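Local coordinates for L-lysine 6-monooxygenase (PDB 5CQF), which is probably an FAD- and NADPH-dependent flavoprotein oxidoreductase that hydroxylates the side-chain amine of lysine on a route to siderophores, at residues L182-F192 / D344-Y352; T310-A318 / V328-R339. One frame throughout, in Å; residues are numbered along the deposited sequence.

Contact 1. Residues L182-F192 / D344-Y352; sequences LGPTLFHTSRF and DAVVLGTGY
Leu186 and Val346 lie side by side and point the same way, with Leu186 CG 3.8 Å from Val346 CB, on the face of a parallel strand pair that they share with Leu348 and, at its end, His188. Leu348 CD1 is 3.9 Å from CD2 of Leu186. On the other face of the sheet, Val347 fills the corner between two rings: its CG2 meets CE1 of Phe187 obliquely and the edge of Phe192. Branched and aromatic residues suit this buried half, where Val346 N, Phe187 N and Leu348 N bond in turn to Thr185 O, Val346 O and Phe187 O; the last bond is 2.7 Å long.

His188 is a buried polar group at the end of this tight part. Its CG stands opposite the backbone N (chi1 -168°), and NE2 donates to Gly351 O at 2.8 Å, bent to 139° at the hydrogen. ND1 accepts from Ser190 N, which approaches well out of the ring plane, and also pairs with Ser190 OG.

The looser, solvent side belongs to exposed Tyr352, one face of which receives the CE1 edge of His188, a T-shaped pair with planes at 76°, and to a water bridging Thr189 OG1 and Gly351 N.

With NE2 donating and ND1 accepting a backbone N-H, the imidazole is probably neutral and protonated on NE2, its rotation limited by polar partners at both nitrogens.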
loop_
_atom_site.group_PDB
_atom_site.type_symbol
_atom_site.label_atom_id
_atom_site.label_comp_id
_atom_site.label_asym_id
_atom_site.label_seq_id
_atom_site.Cartn_x
_atom_site.Cartn_y
_atom_site.Cartn_z
ATOM N N LEU A 182 -4.961 33.952 25.611
ATOM C CA LEU A 182 -5.867 32.798 25.528
ATOM C C LEU A 182 -7.313 33.254 25.455
ATOM O O LEU A 182 -7.764 34.032 26.281
ATOM C CB LEU A 182 -5.696 31.843 26.714
ATOM C CG LEU A 182 -4.374 31.072 26.763
ATOM C CD1 LEU A 182 -4.355 30.100 27.949
ATOM C CD2 LEU A 182 -4.105 30.344 25.442
ATOM N N GLY A 183 -8.022 32.769 24.448
ATOM C CA GLY A 183 -9.379 33.207 24.176
ATOM C C GLY A 183 -9.984 32.530 22.955
ATOM O O GLY A 183 -9.425 31.572 22.413
ATOM N N PRO A 184 -11.144 33.018 22.515
ATOM C CA PRO A 184 -11.836 32.420 21.374
ATOM C C PRO A 184 -11.042 32.404 20.061
ATOM O O PRO A 184 -11.317 31.566 19.219
ATOM C CB PRO A 184 -13.091 33.300 21.215
ATOM C CG PRO A 184 -13.305 33.919 22.547
ATOM C CD PRO A 184 -11.953 34.046 23.186
ATOM N N THR A 185 -10.112 33.343 19.882
ATOM C CA THR A 185 -9.331 33.444 18.659
ATOM C C THR A 185 -7.849 33.070 18.821
ATOM O O THR A 185 -7.095 33.129 17.860
ATOM C CB THR A 185 -9.405 34.857 18.024
ATOM O OG1 THR A 185 -8.934 35.830 18.950
ATOM C CG2 THR A 185 -10.818 35.203 17.582
ATOM N N LEU A 186 -7.423 32.693 20.015
ATOM C CA LEU A 186 -6.092 32.148 20.189
ATOM C C LEU A 186 -6.198 31.059 21.230
ATOM O O LEU A 186 -6.552 31.335 22.386
ATOM C CB LEU A 186 -5.119 33.251 20.607
ATOM C CG LEU A 186 -3.656 32.811 20.719
ATOM C CD1 LEU A 186 -2.687 33.960 20.450
ATOM C CD2 LEU A 186 -3.384 32.189 22.079
ATOM N N PHE A 187 -5.940 29.814 20.839
ATOM C CA PHE A 187 -6.166 28.695 21.769
ATOM C C PHE A 187 -5.243 27.533 21.561
ATOM O O PHE A 187 -4.591 27.431 20.524
ATOM C CB PHE A 187 -7.617 28.205 21.690
ATOM C CG PHE A 187 -8.129 28.046 20.287
ATOM C CD1 PHE A 187 -8.023 26.840 19.636
ATOM C CD2 PHE A 187 -8.736 29.094 19.645
ATOM C CE1 PHE A 187 -8.512 26.682 18.360
ATOM C CE2 PHE A 187 -9.235 28.954 18.361
ATOM C CZ PHE A 187 -9.105 27.752 17.710
ATOM N N HIS A 188 -5.222 26.648 22.555
ATOM C CA HIS A 188 -4.396 25.439 22.500
ATOM C C HIS A 188 -5.145 24.365 21.749
ATOM O O HIS A 188 -6.386 24.377 21.716
ATOM C CB HIS A 188 -4.125 24.951 23.924
ATOM C CG HIS A 188 -3.077 23.892 24.027
ATOM N ND1 HIS A 188 -3.381 22.566 24.211
ATOM C CD2 HIS A 188 -1.728 23.966 24.000
ATOM C CE1 HIS A 188 -2.269 21.861 24.283
ATOM N NE2 HIS A 188 -1.249 22.687 24.158
ATOM N N THR A 189 -4.405 23.418 21.182
ATOM C CA THR A 189 -5.008 22.320 20.435
ATOM C C THR A 189 -5.958 21.472 21.258
ATOM O O THR A 189 -6.843 20.852 20.697
ATOM C CB THR A 189 -3.958 21.376 19.794
ATOM O OG1 THR A 189 -3.001 20.948 20.772
ATOM C CG2 THR A 189 -3.224 22.074 18.708
ATOM N N SER A 190 -5.771 21.425 22.574
ATOM C CA SER A 190 -6.622 20.619 23.455
ATOM C C SER A 190 -8.081 21.113 23.512
ATOM O O SER A 190 -8.960 20.415 24.010
ATOM C CB SER A 190 -6.043 20.603 24.880
ATOM O OG SER A 190 -6.055 21.901 25.458
ATOM N N ARG A 191 -8.333 22.328 23.045
ATOM C CA ARG A 191 -9.674 22.871 23.004
ATOM C C ARG A 191 -10.047 23.229 21.562
ATOM O O ARG A 191 -10.964 24.011 21.333
ATOM C CB ARG A 191 -9.731 24.105 23.911
ATOM C CG ARG A 191 -9.403 23.806 25.372
ATOM C CD ARG A 191 -10.661 23.520 26.187
ATOM N NE ARG A 191 -11.487 24.727 26.329
ATOM C CZ ARG A 191 -11.286 25.696 27.223
ATOM N NH1 ARG A 191 -10.283 25.619 28.106
ATOM N NH2 ARG A 191 -12.102 26.749 27.241
ATOM N N PHE A 192 -9.353 22.620 20.597
ATOM C CA PHE A 192 -9.522 22.950 19.179
ATOM C C PHE A 192 -10.957 22.826 18.702
ATOM O O PHE A 192 -11.450 23.709 18.022
ATOM C CB PHE A 192 -8.582 22.106 18.282
ATOM C CG PHE A 192 -8.648 22.471 16.827
ATOM C CD1 PHE A 192 -7.952 23.563 16.330
ATOM C CD2 PHE A 192 -9.417 21.731 15.944
ATOM C CE1 PHE A 192 -8.042 23.919 14.995
ATOM C CE2 PHE A 192 -9.501 22.079 14.604
ATOM C CZ PHE A 192 -8.822 23.180 14.132
ATOM N N ASP A 344 -6.059 36.237 11.649
ATOM C CA ASP A 344 -7.294 36.420 12.406
ATOM C C ASP A 344 -7.322 35.525 13.630
ATOM O O ASP A 344 -7.964 35.848 14.599
ATOM C CB ASP A 344 -8.495 36.115 11.526
ATOM C CG ASP A 344 -8.578 37.028 10.310
ATOM O OD1 ASP A 344 -8.577 38.274 10.500
ATOM O OD2 ASP A 344 -8.616 36.513 9.164
ATOM N N ALA A 345 -6.649 34.377 13.585
ATOM C CA ALA A 345 -6.623 33.474 14.730
ATOM C C ALA A 345 -5.385 32.620 14.759
ATOM O O ALA A 345 -4.763 32.394 13.736
ATOM C CB ALA A 345 -7.847 32.589 14.739
ATOM N N VAL A 346 -5.072 32.125 15.954
ATOM C CA VAL A 346 -3.865 31.412 16.233
ATOM C C VAL A 346 -4.226 30.152 16.995
ATOM O O VAL A 346 -5.124 30.195 17.859
ATOM C CB VAL A 346 -2.940 32.282 17.075
ATOM C CG1 VAL A 346 -1.743 31.499 17.580
ATOM C CG2 VAL A 346 -2.483 33.476 16.257
ATOM N N VAL A 347 -3.575 29.030 16.622
ATOM C CA VAL A 347 -3.717 27.726 17.302
ATOM C C VAL A 347 -2.356 27.288 17.843
ATOM O O VAL A 347 -1.380 27.250 17.106
ATOM C CB VAL A 347 -4.217 26.614 16.366
ATOM C CG1 VAL A 347 -4.215 25.273 17.069
ATOM C CG2 VAL A 347 -5.613 26.878 15.859
ATOM N N LEU A 348 -2.286 26.953 19.126
ATOM C CA LEU A 348 -1.025 26.582 19.734
ATOM C C LEU A 348 -0.940 25.096 19.795
ATOM O O LEU A 348 -1.570 24.486 20.633
ATOM C CB LEU A 348 -0.884 27.170 21.129
ATOM C CG LEU A 348 -1.096 28.680 21.224
ATOM C CD1 LEU A 348 -1.063 29.105 22.678
ATOM C CD2 LEU A 348 -0.058 29.457 20.448
ATOM N N GLY A 349 -0.155 24.500 18.901
ATOM C CA GLY A 349 0.112 23.063 18.966
ATOM C C GLY A 349 1.401 22.871 19.729
ATOM O O GLY A 349 2.328 22.240 19.252
ATOM N N THR A 350 1.457 23.423 20.924
ATOM C CA THR A 350 2.668 23.455 21.707
ATOM C C THR A 350 2.839 22.220 22.576
ATOM O O THR A 350 3.872 22.084 23.222
ATOM C CB THR A 350 2.669 24.687 22.626
ATOM O OG1 THR A 350 1.360 24.883 23.177
ATOM C CG2 THR A 350 3.068 25.918 21.865
ATOM N N GLY A 351 1.839 21.332 22.604
ATOM C CA GLY A 351 1.899 20.138 23.439
ATOM C C GLY A 351 1.576 20.382 24.911
ATOM O O GLY A 351 0.935 21.383 25.262
ATOM N N TYR A 352 2.023 19.454 25.761
ATOM C CA TYR A 352 1.692 19.429 27.196
ATOM C C TYR A 352 2.943 19.474 28.069
ATOM O O TYR A 352 3.991 18.905 27.738
ATOM C CB TYR A 352 0.848 18.182 27.555
ATOM C CG TYR A 352 -0.494 18.127 26.839
ATOM C CD1 TYR A 352 -0.590 17.633 25.540
ATOM C CD2 TYR A 352 -1.661 18.588 27.446
ATOM C CE1 TYR A 352 -1.805 17.599 24.867
ATOM C CE2 TYR A 352 -2.884 18.554 26.782
ATOM C CZ TYR A 352 -2.950 18.064 25.489
ATOM O OH TYR A 352 -4.153 18.017 24.814
HETATM O O HOH W 1 -0.354 20.460 20.812
#

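Contact 2. Residues T310-A318 / V328-R339; sequences TYAYSVISA and VELTDTFSQRTR
Tyr311 meets the second segment in two ways. Leu330 CD1 sits over one face of its ring, a CH-pi contact 4.1 Å from the centroid, while the guanidinium of Arg339 comes to the ring edge. The two planes are 85° apart and the ring edge is directed at the guanidinium face, with Tyr311 CE2 over its centre. A bent chain, turned at chi2 and chi3, brings the arginine there; the phenol OH is held by His233. The other methyl of Leu330, CD2, packs obliquely against Ile316 CG1, and Ile316 CG2 touches Val328 CG1 at 3.7 Å, branched aliphatic side chains suiting this apolar patch.

On the face of Val315 and Thr331 the contacts turn polar. Ser317 OG, lying between its own N and carbonyl carbon (chi1 59°), accepts from Thr331 OG1 at 3.0 Å; Glu329 OE1 is modelled implausibly close to the same OG, leaving the strength of that bond doubtful.

At the open end of the hairpin, beside the turn to strand 338-343, the edge of Phe334 is directed at the face of Tyr313, offset, with CE2 3.6 Å from Tyr313 CD1. Asp332 OD1 accepts from Phe334 N at 2.7 Å, an Asx turn, and from Ser335 N above the carboxylate plane, extending it to an Asx motif; OD2 reaches Tyr261 of the second subunit. Phe273 and Trp276 of that subunit add edge-to-face rings around the aromatic pair.

Ser317 and Ala318 both face Glu329, whose carbonyl takes Ser317 N at 2.8 Å and Ala318 N only weakly: a classic bulge in an antiparallel beta hairpin.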
loop_
_atom_site.group_PDB
_atom_site.type_symbol
_atom_site.label_atom_id
_atom_site.label_comp_id
_atom_site.label_asym_id
_atom_site.label_seq_id
_atom_site.Cartn_x
_atom_site.Cartn_y
_atom_site.Cartn_z
ATOM N N THR A 310 4.445 27.573 4.846
ATOM C CA THR A 310 5.334 26.970 5.833
ATOM C C THR A 310 6.525 27.889 6.206
ATOM O O THR A 310 7.132 28.472 5.333
ATOM C CB THR A 310 5.799 25.625 5.281
ATOM O OG1 THR A 310 4.670 24.747 5.254
ATOM C CG2 THR A 310 6.845 25.005 6.156
ATOM N N TYR A 311 6.841 28.031 7.491
ATOM C CA TYR A 311 8.018 28.806 7.922
ATOM C C TYR A 311 8.836 27.904 8.819
ATOM O O TYR A 311 8.464 27.677 9.968
ATOM C CB TYR A 311 7.625 30.108 8.656
ATOM C CG TYR A 311 6.567 30.885 7.906
ATOM C CD1 TYR A 311 5.252 30.466 7.912
ATOM C CD2 TYR A 311 6.893 32.002 7.141
ATOM C CE1 TYR A 311 4.288 31.132 7.200
ATOM C CE2 TYR A 311 5.915 32.697 6.435
ATOM C CZ TYR A 311 4.608 32.235 6.475
ATOM O OH TYR A 311 3.617 32.861 5.787
ATOM N N ALA A 312 9.938 27.368 8.288
ATOM C CA ALA A 312 10.819 26.526 9.088
ATOM C C ALA A 312 11.787 27.349 9.967
ATOM O O ALA A 312 11.921 28.543 9.838
ATOM C CB ALA A 312 11.586 25.580 8.179
ATOM N N TYR A 313 12.420 26.683 10.915
ATOM C CA TYR A 313 13.487 27.270 11.724
ATOM C C TYR A 313 13.072 28.581 12.318
ATOM O O TYR A 313 13.906 29.465 12.450
ATOM C CB TYR A 313 14.772 27.456 10.882
ATOM C CG TYR A 313 15.074 26.261 9.993
ATOM C CD1 TYR A 313 15.183 24.983 10.533
ATOM C CD2 TYR A 313 15.232 26.413 8.613
ATOM C CE1 TYR A 313 15.433 23.891 9.734
ATOM C CE2 TYR A 313 15.487 25.327 7.805
ATOM C CZ TYR A 313 15.573 24.063 8.360
ATOM O OH TYR A 313 15.822 22.975 7.544
ATOM N N SER A 314 11.806 28.686 12.725
ATOM C CA SER A 314 11.231 29.946 13.166
ATOM C C SER A 314 10.610 29.918 14.544
ATOM O O SER A 314 10.055 28.890 14.973
ATOM C CB SER A 314 10.176 30.419 12.182
ATOM O OG SER A 314 10.772 30.630 10.920
ATOM N N VAL A 315 10.691 31.071 15.225
ATOM C CA VAL A 315 9.973 31.281 16.452
ATOM C C VAL A 315 9.157 32.537 16.328
ATOM O O VAL A 315 9.418 33.380 15.483
ATOM C CB VAL A 315 10.884 31.408 17.698
ATOM C CG1 VAL A 315 11.613 30.102 17.981
ATOM C CG2 VAL A 315 11.865 32.559 17.558
ATOM N N ILE A 316 8.146 32.633 17.174
ATOM C CA ILE A 316 7.370 33.841 17.315
ATOM C C ILE A 316 8.105 34.683 18.339
ATOM O O ILE A 316 8.256 34.284 19.501
ATOM C CB ILE A 316 5.939 33.536 17.786
ATOM C CG1 ILE A 316 5.250 32.663 16.737
ATOM C CG2 ILE A 316 5.171 34.830 18.043
ATOM C CD1 ILE A 316 3.749 32.553 16.893
ATOM N N SER A 317 8.579 35.831 17.879
ATOM C CA SER A 317 9.400 36.742 18.655
ATOM C C SER A 317 8.599 37.946 19.181
ATOM O O SER A 317 9.062 38.664 20.054
ATOM C CB SER A 317 10.545 37.224 17.761
ATOM O OG SER A 317 10.034 37.870 16.600
ATOM N N ALA A 318 7.423 38.185 18.608
ATOM C CA ALA A 318 6.457 39.163 19.139
ATOM C C ALA A 318 5.058 38.894 18.577
ATOM O O ALA A 318 4.908 38.411 17.460
ATOM C CB ALA A 318 6.887 40.594 18.827
ATOM N N VAL A 328 1.939 39.194 14.081
ATOM C CA VAL A 328 2.879 38.194 14.592
ATOM C C VAL A 328 4.237 38.352 13.945
ATOM O O VAL A 328 4.353 38.349 12.713
ATOM C CB VAL A 328 2.378 36.772 14.319
ATOM C CG1 VAL A 328 3.276 35.774 15.010
ATOM C CG2 VAL A 328 0.944 36.605 14.800
ATOM N N GLU A 329 5.266 38.502 14.769
ATOM C CA GLU A 329 6.613 38.625 14.251
ATOM C C GLU A 329 7.295 37.291 14.389
ATOM O O GLU A 329 7.394 36.764 15.501
ATOM C CB GLU A 329 7.425 39.692 15.011
ATOM C CG GLU A 329 8.807 39.951 14.404
ATOM C CD GLU A 329 9.729 40.755 15.307
ATOM O OE1 GLU A 329 10.120 40.250 16.387
ATOM O OE2 GLU A 329 10.077 41.888 14.925
ATOM N N LEU A 330 7.792 36.775 13.260
ATOM C CA LEU A 330 8.620 35.568 13.231
ATOM C C LEU A 330 10.088 35.905 13.082
ATOM O O LEU A 330 10.457 36.818 12.351
ATOM C CB LEU A 330 8.235 34.676 12.051
ATOM C CG LEU A 330 6.781 34.249 11.863
ATOM C CD1 LEU A 330 6.666 33.160 10.800
ATOM C CD2 LEU A 330 6.193 33.770 13.176
ATOM N N THR A 331 10.926 35.124 13.740
ATOM C CA THR A 331 12.348 35.236 13.579
ATOM C C THR A 331 12.887 33.875 13.155
ATOM O O THR A 331 12.636 32.865 13.819
ATOM C CB THR A 331 12.994 35.733 14.893
ATOM O OG1 THR A 331 12.554 37.066 15.141
ATOM C CG2 THR A 331 14.505 35.726 14.826
ATOM N N ASP A 332 13.599 33.847 12.027
ATOM C CA ASP A 332 14.333 32.658 11.624
ATOM C C ASP A 332 15.535 32.539 12.548
ATOM O O ASP A 332 16.364 33.417 12.595
ATOM C CB ASP A 332 14.771 32.757 10.176
ATOM C CG ASP A 332 15.689 31.627 9.766
ATOM O OD1 ASP A 332 16.508 31.169 10.604
ATOM O OD2 ASP A 332 15.598 31.186 8.593
ATOM N N THR A 333 15.603 31.449 13.284
ATOM C CA THR A 333 16.647 31.209 14.288
ATOM C C THR A 333 18.103 31.243 13.772
ATOM O O THR A 333 18.998 31.630 14.514
ATOM C CB THR A 333 16.351 29.859 14.992
ATOM O OG1 THR A 333 15.311 30.093 15.945
ATOM C CG2 THR A 333 17.585 29.250 15.710
ATOM N N PHE A 334 18.330 30.856 12.518
ATOM C CA PHE A 334 19.687 30.827 11.935
ATOM C C PHE A 334 20.108 32.159 11.302
ATOM O O PHE A 334 21.184 32.686 11.584
ATOM C CB PHE A 334 19.797 29.707 10.904
ATOM C CG PHE A 334 19.592 28.342 11.486
ATOM C CD1 PHE A 334 20.459 27.855 12.464
ATOM C CD2 PHE A 334 18.543 27.549 11.073
ATOM C CE1 PHE A 334 20.274 26.603 13.020
ATOM C CE2 PHE A 334 18.348 26.289 11.622
ATOM C CZ PHE A 334 19.208 25.818 12.598
ATOM N N SER A 335 19.247 32.691 10.448
ATOM C CA SER A 335 19.551 33.894 9.695
ATOM C C SER A 335 19.353 35.146 10.530
ATOM O O SER A 335 19.874 36.203 10.185
ATOM C CB SER A 335 18.636 33.973 8.476
ATOM O OG SER A 335 17.319 34.273 8.886
ATOM N N GLN A 336 18.572 35.023 11.601
ATOM C CA GLN A 336 18.038 36.165 12.358
ATOM C C GLN A 336 17.098 37.073 11.536
ATOM O O GLN A 336 16.584 38.036 12.065
ATOM C CB GLN A 336 19.161 36.983 13.050
ATOM C CG GLN A 336 20.045 36.181 14.018
ATOM C CD GLN A 336 19.274 35.598 15.211
ATOM O OE1 GLN A 336 18.379 36.248 15.779
ATOM N NE2 GLN A 336 19.614 34.365 15.591
ATOM N N ARG A 337 16.850 36.768 10.267
ATOM C CA ARG A 337 15.885 37.536 9.467
ATOM C C ARG A 337 14.507 37.458 10.133
ATOM O O ARG A 337 14.149 36.419 10.703
ATOM C CB ARG A 337 15.799 36.994 8.018
ATOM C CG ARG A 337 16.259 37.940 6.896
ATOM C CD ARG A 337 17.779 38.044 6.733
ATOM N NE ARG A 337 18.382 36.903 6.029
ATOM C CZ ARG A 337 19.697 36.726 5.853
ATOM N NH1 ARG A 337 20.567 37.624 6.317
ATOM N NH2 ARG A 337 20.153 35.645 5.216
ATOM N N THR A 338 13.753 38.554 10.089
ATOM C CA THR A 338 12.418 38.602 10.683
ATOM C C THR A 338 11.411 38.871 9.603
ATOM O O THR A 338 11.771 39.351 8.538
ATOM C CB THR A 338 12.238 39.741 11.701
ATOM O OG1 THR A 338 12.514 40.982 11.057
ATOM C CG2 THR A 338 13.152 39.588 12.910
ATOM N N ARG A 339 10.147 38.563 9.897
ATOM C CA ARG A 339 9.003 39.007 9.083
ATOM C C ARG A 339 7.739 39.053 9.921
ATOM O O ARG A 339 7.666 38.461 10.991
ATOM C CB ARG A 339 8.794 38.108 7.872
ATOM C CG ARG A 339 8.690 36.649 8.225
ATOM C CD ARG A 339 9.251 35.782 7.123
ATOM N NE ARG A 339 8.386 35.828 5.962
ATOM C CZ ARG A 339 8.500 35.014 4.925
ATOM N NH1 ARG A 339 7.644 35.138 3.921
ATOM N NH2 ARG A 339 9.459 34.077 4.890
#

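How the contacts relate
After strands 16-19, 47-50, 129-130 and 163-166 of the first parallel sheet, the chain lays down strand 186-188, an outermost strand of the second. It then builds strands 206-210 and 231-235 and reaches 308-311 at the opposite border. Next comes the antiparallel sheet, where contact 2 closes a short hairpin loop between 310-318 and 328-339. Strand 338-343 leads almost directly into 345-348, which returns beside 186-188 and closes the long loop of contact 1. Contact 2 is therefore nested inside contact 1. Their centres lie about 19 Å apart and their nearest atoms about 5 Å, without touching; together they join a probably Rossmann-type, NADP-binding sheet to its three-stranded antiparallel excursion.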